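Local coordinates for flagellar biosynthesis protein FlhA (Bacillus subtilis, PDB 3MIX), which takes part in the export of flagellar proteins, providing an adaptor for delivery of late flagellar building blocks to the type III secretion system, at residues E188-Q193 and K225-L230. Sequence-based numbering, arbitrary orientation.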
loop_
_atom_site.group_PDB
_atom_site.type_symbol
_atom_site.label_atom_id
_atom_site.label_comp_id
_atom_site.label_asym_id
_atom_site.label_seq_id
_atom_site.Cartn_x
_atom_site.Cartn_y
_atom_site.Cartn_z
ATOM N N GLU A 188 3.513 4.671 0.805
ATOM C CA GLU A 188 4.679 5.540 0.722
ATOM C C GLU A 188 4.430 6.742 -0.173
ATOM O O GLU A 188 5.199 7.680 -0.132
ATOM C CB GLU A 188 5.892 4.776 0.163
ATOM C CG GLU A 188 6.564 3.837 1.167
ATOM C CD GLU A 188 7.539 2.914 0.487
ATOM O OE1 GLU A 188 8.284 3.391 -0.398
ATOM O OE2 GLU A 188 7.558 1.701 0.810
ATOM N N LEU A 189 3.372 6.703 -0.994
ATOM C CA LEU A 189 3.103 7.761 -1.990
ATOM C C LEU A 189 1.983 8.742 -1.628
ATOM O O LEU A 189 1.788 9.749 -2.310
ATOM C CB LEU A 189 2.821 7.133 -3.370
ATOM C CG LEU A 189 4.007 6.498 -4.112
ATOM C CD1 LEU A 189 3.497 5.528 -5.238
ATOM C CD2 LEU A 189 4.919 7.567 -4.711
ATOM N N ILE A 190 1.230 8.463 -0.568
ATOM C CA ILE A 190 0.250 9.445 -0.094
ATOM C C ILE A 190 1.001 10.525 0.729
ATOM O O ILE A 190 0.910 10.569 1.954
ATOM C CB ILE A 190 -0.937 8.764 0.670
ATOM C CG1 ILE A 190 -1.986 9.782 1.150
ATOM C CG2 ILE A 190 -0.433 7.990 1.878
ATOM C CD1 ILE A 190 -2.899 10.315 0.103
ATOM N N GLY A 191 1.774 11.365 0.046
ATOM C CA GLY A 191 2.465 12.467 0.686
ATOM C C GLY A 191 1.560 13.640 1.014
ATOM O O GLY A 191 0.325 13.563 0.867
ATOM N N ARG A 192 2.177 14.754 1.415
ATOM C CA ARG A 192 1.419 15.925 1.844
ATOM C C ARG A 192 0.704 16.534 0.673
ATOM O O ARG A 192 -0.457 16.963 0.788
ATOM C CB ARG A 192 2.332 16.979 2.480
ATOM C CG ARG A 192 1.528 18.089 3.205
ATOM C CD ARG A 192 2.470 19.217 3.686
ATOM N NE ARG A 192 1.710 20.289 4.314
ATOM C CZ ARG A 192 1.236 20.250 5.564
ATOM N NH1 ARG A 192 1.430 19.186 6.348
ATOM N NH2 ARG A 192 0.549 21.279 6.028
ATOM N N GLN A 193 1.391 16.568 -0.461
ATOM C CA GLN A 193 0.800 17.094 -1.678
ATOM C C GLN A 193 -0.494 16.339 -2.042
ATOM O O GLN A 193 -1.507 16.962 -2.348
ATOM C CB GLN A 193 1.838 17.088 -2.838
ATOM C CG GLN A 193 2.934 18.214 -2.673
ATOM C CD GLN A 193 3.859 18.411 -3.894
ATOM O OE1 GLN A 193 3.986 17.533 -4.749
ATOM N NE2 GLN A 193 4.477 19.584 -3.982
ATOM N N LYS A 225 -0.962 10.595 7.757
ATOM C CA LYS A 225 -0.652 9.332 8.467
ATOM C C LYS A 225 -1.838 8.353 8.545
ATOM O O LYS A 225 -1.650 7.165 8.372
ATOM C CB LYS A 225 -0.156 9.618 9.896
ATOM C CG LYS A 225 1.224 10.323 9.931
ATOM C CD LYS A 225 1.517 10.788 11.370
ATOM C CE LYS A 225 2.925 11.396 11.422
ATOM N NZ LYS A 225 2.973 12.804 10.902
ATOM N N VAL A 226 -3.046 8.842 8.795
ATOM C CA VAL A 226 -4.214 7.964 8.747
ATOM C C VAL A 226 -4.402 7.379 7.355
ATOM O O VAL A 226 -4.552 6.153 7.207
ATOM C CB VAL A 226 -5.505 8.674 9.255
ATOM C CG1 VAL A 226 -6.765 7.775 9.039
ATOM C CG2 VAL A 226 -5.308 9.110 10.728
ATOM N N LEU A 227 -4.343 8.240 6.336
ATOM C CA LEU A 227 -4.470 7.776 4.964
ATOM C C LEU A 227 -3.379 6.767 4.571
ATOM O O LEU A 227 -3.686 5.772 3.903
ATOM C CB LEU A 227 -4.500 8.938 3.972
ATOM C CG LEU A 227 -5.589 10.007 4.182
ATOM C CD1 LEU A 227 -5.495 11.036 3.058
ATOM C CD2 LEU A 227 -6.981 9.358 4.187
ATOM N N ALA A 228 -2.147 7.010 5.011
ATOM C CA ALA A 228 -1.059 6.094 4.717
ATOM C C ALA A 228 -1.268 4.758 5.418
ATOM O O ALA A 228 -0.976 3.730 4.863
ATOM C CB ALA A 228 0.410 6.717 5.083
ATOM N N LYS A 229 -1.751 4.796 6.645
ATOM C CA LYS A 229 -2.015 3.578 7.390
ATOM C C LYS A 229 -3.173 2.751 6.769
ATOM O O LYS A 229 -3.110 1.527 6.732
ATOM C CB LYS A 229 -2.265 3.917 8.863
ATOM C CG LYS A 229 -2.193 2.673 9.717
ATOM C CD LYS A 229 -1.569 2.897 11.078
ATOM C CE LYS A 229 -1.283 1.536 11.708
ATOM N NZ LYS A 229 -1.177 1.634 13.185
ATOM N N LEU A 230 -4.205 3.430 6.262
ATOM C CA LEU A 230 -5.229 2.764 5.472
ATOM C C LEU A 230 -4.638 2.099 4.214
ATOM O O LEU A 230 -4.843 0.887 3.999
ATOM C CB LEU A 230 -6.391 3.721 5.129
ATOM C CG LEU A 230 -7.196 4.195 6.372
ATOM C CD1 LEU A 230 -8.135 5.357 6.030
ATOM C CD2 LEU A 230 -8.000 3.030 7.053
#
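Ile190, in the short link between helices 170-189 and 192-205, faces Ala228 of helix 220-232 with their CA atoms 6.0 Å apart, and no hydrogen bond joins the two segments. Ile190 is the centre of an inverse gamma turn, closed by a weak bond from Gly191 N to Leu189 O, and its side chain leaves the turn toward the helix. The two branches of the isoleucine divide the work. Ile190 CG2 comes down on the backbone of the helix, 3.5 Å from Ala228 CA and 3.6 Å from Ala228 CB; the first of these is tighter than usual carbon contact, and the small alanine side chain lets the methyl come this close to the helix backbone. The other branch, with CG1 anti to the backbone N (chi1 -179°), runs across Leu227 at about a right angle, Ile190 CG1 lying 3.9 Å from Leu227 CB and Ile190 CD1 4.0 Å from Leu227 CD1. Leucine suits its buried place, since CB and CD1 offer this branch an apolar surface. Beta branching thus lets one residue meet two successive helix positions. Leu198, Ile237 and Leu231 also touch Ile190, while Thr195 meets both it and Leu227, making the setting largely apolar. With an alanine at Ile190 both branches are gone, which would probably leave a gap over Ala228 and beside the Leu227 side chain. Gly191 follows as N-cap of helix 192-205, and on another side of helix 220-232 Lys229 forms a salt bridge with Asp258 of helix 257-267. The arrangement is a tight inverse gamma turn linking two consecutive helices, its central side chain packed on a third, within the helical part of the FlhA cytosolic domain between its two beta-containing regions.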